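Local coordinates for lipoprotein (Bacteroides fragilis, PDB 3RWX) that is of unknown function but, as a putative outer-membrane lipoprotein with two calycin-like beta-barrel domains, may bind or transport small ligands, at residues 190-196 and 215-221. Residue numbers count along the deposited sequence, not the author numbering.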
ATOM      1  N   ASN A 190     -18.014  24.746   9.200  1.00 37.51           N
ATOM      2  CA  ASN A 190     -17.794  24.384   7.812  1.00 37.29           C
ATOM      3  C   ASN A 190     -16.387  23.811   7.638  1.00 35.66           C
ATOM      4  O   ASN A 190     -15.416  24.551   7.746  1.00 36.05           O
ATOM      5  CB  ASN A 190     -17.973  25.609   6.928  1.00 38.98           C
ATOM      6  CG  ASN A 190     -18.015  25.265   5.466  1.00 42.00           C
ATOM      7  OD1 ASN A 190     -18.414  24.164   5.078  1.00 46.24           O
ATOM      8  ND2 ASN A 190     -17.605  26.208   4.633  1.00 47.69           N
ATOM      9  N   LEU A 191     -16.279  22.501   7.393  1.00 33.65           N
ATOM     10  CA  LEU A 191     -14.977  21.823   7.250  1.00 32.45           C
ATOM     11  C   LEU A 191     -14.974  20.928   6.033  1.00 32.31           C
ATOM     12  O   LEU A 191     -15.992  20.309   5.724  1.00 32.66           O
ATOM     13  CB  LEU A 191     -14.672  20.937   8.455  1.00 31.10           C
ATOM     14  CG  LEU A 191     -14.549  21.554   9.844  1.00 31.44           C
ATOM     15  CD1 LEU A 191     -14.514  20.458  10.927  1.00 28.48           C
ATOM     16  CD2 LEU A 191     -13.340  22.488   9.957  1.00 30.33           C
ATOM     17  N   GLY A 192     -13.824  20.812   5.373  1.00 32.22           N
ATOM     18  CA  GLY A 192     -13.705  20.030   4.141  1.00 31.88           C
ATOM     19  C   GLY A 192     -12.861  18.790   4.341  1.00 31.08           C
ATOM     20  O   GLY A 192     -12.565  18.422   5.474  1.00 30.24           O
ATOM     21  N   ASP A 193     -12.517  18.134   3.234  1.00 30.71           N
ATOM     22  CA  ASP A 193     -11.556  17.049   3.219  1.00 30.20           C
ATOM     23  C   ASP A 193     -10.153  17.591   3.399  1.00 29.63           C
ATOM     24  O   ASP A 193      -9.868  18.693   2.931  1.00 30.34           O
ATOM     25  CB  ASP A 193     -11.584  16.359   1.854  1.00 31.38           C
ATOM     26  CG  ASP A 193     -12.900  15.653   1.562  1.00 34.05           C
ATOM     27  OD1 ASP A 193     -13.698  15.444   2.505  1.00 36.49           O
ATOM     28  OD2 ASP A 193     -13.116  15.294   0.377  1.00 38.78           O
ATOM     29  N   PHE A 194      -9.261  16.825   4.036  1.00 28.43           N
ATOM     30  CA  PHE A 194      -7.833  17.170   3.999  1.00 28.29           C
ATOM     31  C   PHE A 194      -6.906  15.972   3.948  1.00 27.62           C
ATOM     32  O   PHE A 194      -7.312  14.844   4.211  1.00 28.25           O
ATOM     33  CB  PHE A 194      -7.430  18.152   5.110  1.00 28.46           C
ATOM     34  CG  PHE A 194      -7.637  17.637   6.503  1.00 28.07           C
ATOM     35  CD1 PHE A 194      -6.688  16.829   7.111  1.00 28.46           C
ATOM     36  CD2 PHE A 194      -8.773  17.972   7.217  1.00 26.84           C
ATOM     37  CE1 PHE A 194      -6.887  16.354   8.413  1.00 28.96           C
ATOM     38  CE2 PHE A 194      -8.963  17.513   8.515  1.00 26.84           C
ATOM     39  CZ  PHE A 194      -8.021  16.700   9.111  1.00 27.04           C
ATOM     40  N   THR A 195      -5.668  16.245   3.562  1.00 27.59           N
ATOM     41  CA  THR A 195      -4.646  15.248   3.347  1.00 27.36           C
ATOM     42  C   THR A 195      -3.448  15.618   4.202  1.00 27.52           C
ATOM     43  O   THR A 195      -2.996  16.772   4.181  1.00 28.06           O
ATOM     44  CB  THR A 195      -4.252  15.221   1.871  1.00 27.71           C
ATOM     45  OG1 THR A 195      -5.398  14.833   1.109  1.00 29.82           O
ATOM     46  CG2 THR A 195      -3.128  14.237   1.608  1.00 26.84           C
ATOM     47  N   VAL A 196      -2.956  14.647   4.971  1.00 26.91           N
ATOM     48  CA  VAL A 196      -1.802  14.837   5.830  1.00 26.85           C
ATOM     49  C   VAL A 196      -0.680  14.032   5.237  1.00 26.98           C
ATOM     50  O   VAL A 196      -0.787  12.824   5.154  1.00 26.70           O
ATOM     51  CB  VAL A 196      -2.082  14.333   7.246  1.00 26.75           C
ATOM     52  CG1 VAL A 196      -0.884  14.607   8.153  1.00 25.38           C
ATOM     53  CG2 VAL A 196      -3.377  15.002   7.794  1.00 27.07           C
ATOM     54  N   ILE A 215       0.038  17.842  11.570  1.00 31.48           N
ATOM     55  CA  ILE A 215      -0.832  18.276  10.489  1.00 31.46           C
ATOM     56  C   ILE A 215      -0.600  19.752  10.230  1.00 32.70           C
ATOM     57  O   ILE A 215      -0.694  20.574  11.130  1.00 33.01           O
ATOM     58  CB  ILE A 215      -2.328  18.123  10.845  1.00 30.71           C
ATOM     59  CG1 ILE A 215      -2.665  16.656  11.140  1.00 29.48           C
ATOM     60  CG2 ILE A 215      -3.197  18.675   9.701  1.00 29.58           C
ATOM     61  CD1 ILE A 215      -3.996  16.462  11.748  1.00 26.21           C
ATOM     62  N   ASN A 216      -0.322  20.089   8.985  1.00 33.95           N
ATOM     63  CA  ASN A 216      -0.029  21.465   8.629  1.00 35.55           C
ATOM     64  C   ASN A 216      -0.328  21.636   7.161  1.00 34.71           C
ATOM     65  O   ASN A 216       0.538  21.449   6.325  1.00 35.30           O
ATOM     66  CB  ASN A 216       1.433  21.759   8.940  1.00 37.29           C
ATOM     67  CG  ASN A 216       1.645  23.173   9.376  1.00 42.39           C
ATOM     68  OD1 ASN A 216       1.544  24.110   8.570  1.00 47.65           O
ATOM     69  ND2 ASN A 216       1.938  23.353  10.672  1.00 47.36           N
ATOM     70  N   THR A 217      -1.584  21.943   6.866  1.00 33.51           N
ATOM     71  CA  THR A 217      -2.088  21.915   5.507  1.00 32.92           C
ATOM     72  C   THR A 217      -3.298  22.840   5.416  1.00 33.14           C
ATOM     73  O   THR A 217      -3.472  23.738   6.258  1.00 33.17           O
ATOM     74  CB  THR A 217      -2.436  20.466   5.083  1.00 32.30           C
ATOM     75  OG1 THR A 217      -2.744  20.421   3.690  1.00 31.72           O
ATOM     76  CG2 THR A 217      -3.617  19.898   5.883  1.00 29.57           C
ATOM     77  N   THR A 218      -4.104  22.653   4.376  1.00 32.78           N
ATOM     78  CA  THR A 218      -5.345  23.404   4.191  1.00 33.08           C
ATOM     79  C   THR A 218      -6.402  22.409   3.706  1.00 32.22           C
ATOM     80  O   THR A 218      -6.064  21.451   3.024  1.00 31.72           O
ATOM     81  CB  THR A 218      -5.169  24.543   3.139  1.00 34.47           C
ATOM     82  OG1 THR A 218      -4.671  23.987   1.922  1.00 35.61           O
ATOM     83  CG2 THR A 218      -4.177  25.623   3.607  1.00 34.88           C
ATOM     84  N   ASP A 219      -7.667  22.608   4.061  1.00 31.48           N
ATOM     85  CA  ASP A 219      -8.688  21.669   3.629  1.00 31.31           C
ATOM     86  C   ASP A 219      -9.200  22.046   2.246  1.00 32.06           C
ATOM     87  O   ASP A 219      -8.713  22.991   1.665  1.00 33.36           O
ATOM     88  CB  ASP A 219      -9.817  21.536   4.674  1.00 30.93           C
ATOM     89  CG  ASP A 219     -10.743  22.749   4.760  1.00 32.25           C
ATOM     90  OD1 ASP A 219     -10.627  23.750   3.999  1.00 34.37           O
ATOM     91  OD2 ASP A 219     -11.632  22.675   5.631  1.00 33.23           O
ATOM     92  N   THR A 220     -10.196  21.331   1.729  1.00 32.07           N
ATOM     93  CA  THR A 220     -10.680  21.583   0.372  1.00 32.94           C
ATOM     94  C   THR A 220     -11.458  22.872   0.188  1.00 34.23           C
ATOM     95  O   THR A 220     -11.755  23.215  -0.948  1.00 35.62           O
ATOM     96  CB  THR A 220     -11.481  20.387  -0.200  1.00 32.59           C
ATOM     97  OG1 THR A 220     -12.454  19.958   0.750  1.00 33.84           O
ATOM     98  CG2 THR A 220     -10.552  19.220  -0.510  1.00 30.15           C
ATOM     99  N   ASN A 221     -11.793  23.587   1.274  1.00 34.34           N
ATOM    100  CA  ASN A 221     -12.244  24.990   1.158  1.00 35.17           C
ATOM    101  C   ASN A 221     -11.137  26.019   1.413  1.00 35.77           C
ATOM    102  O   ASN A 221     -11.411  27.196   1.527  1.00 35.37           O
ATOM    103  CB  ASN A 221     -13.375  25.323   2.119  1.00 34.72           C
ATOM    104  CG  ASN A 221     -14.411  24.276   2.180  1.00 35.29           C
ATOM    105  OD1 ASN A 221     -14.736  23.790   3.271  1.00 39.97           O
ATOM    106  ND2 ASN A 221     -14.951  23.905   1.042  1.00 33.54           N
TER
HETATM  107  O   HOH W   1     -13.340  24.592   5.720  1.00 28.50           O
HETATM  108  O   HOH W   2      -5.032  18.948   2.656  1.00 29.21           O
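In the second calycin-like domain, a loop leading into the short strand 195-196 packs against the end of strand 212-218 and the turn that follows it, through two bridging waters and three direct hydrogen bonds, all from backbone N atoms, two of them to side-chain oxygens. D219 shows how one carboxylate can organise such a junction. Its OD2 accepts from G192 N at 2.9 Å and lies 2.6 Å from water 1, itself 2.9 Å from N190 O; its OD1 takes the N of N221 at 3.0 Å, forming an Asx turn, and also the amide of T223, so the same side chain shapes the turn and ties it to the 190-196 segment. G192 CA lies 3.6 Å from T220 OG1, and a beta-carbon here would clash with that hydroxyl. Next along, T220 N donates to D193 O (2.9 Å), answered by a weak bond from D193 N to T220 OG1 (3.1 Å). Strand 212-218 is outermost in its antiparallel sheet; here water 2 donates to T218 O (2.7 Å), accepts from T195 N (2.9 Å) and is hydrogen-bonded to T217 OG1 (2.9 Å). On the buried side, V196 CG2 touches I215 CG1 at 3.8 Å, F194 CE1 approaches I215 CD1 at 4.4 Å, and L229 meets both V196 and I215.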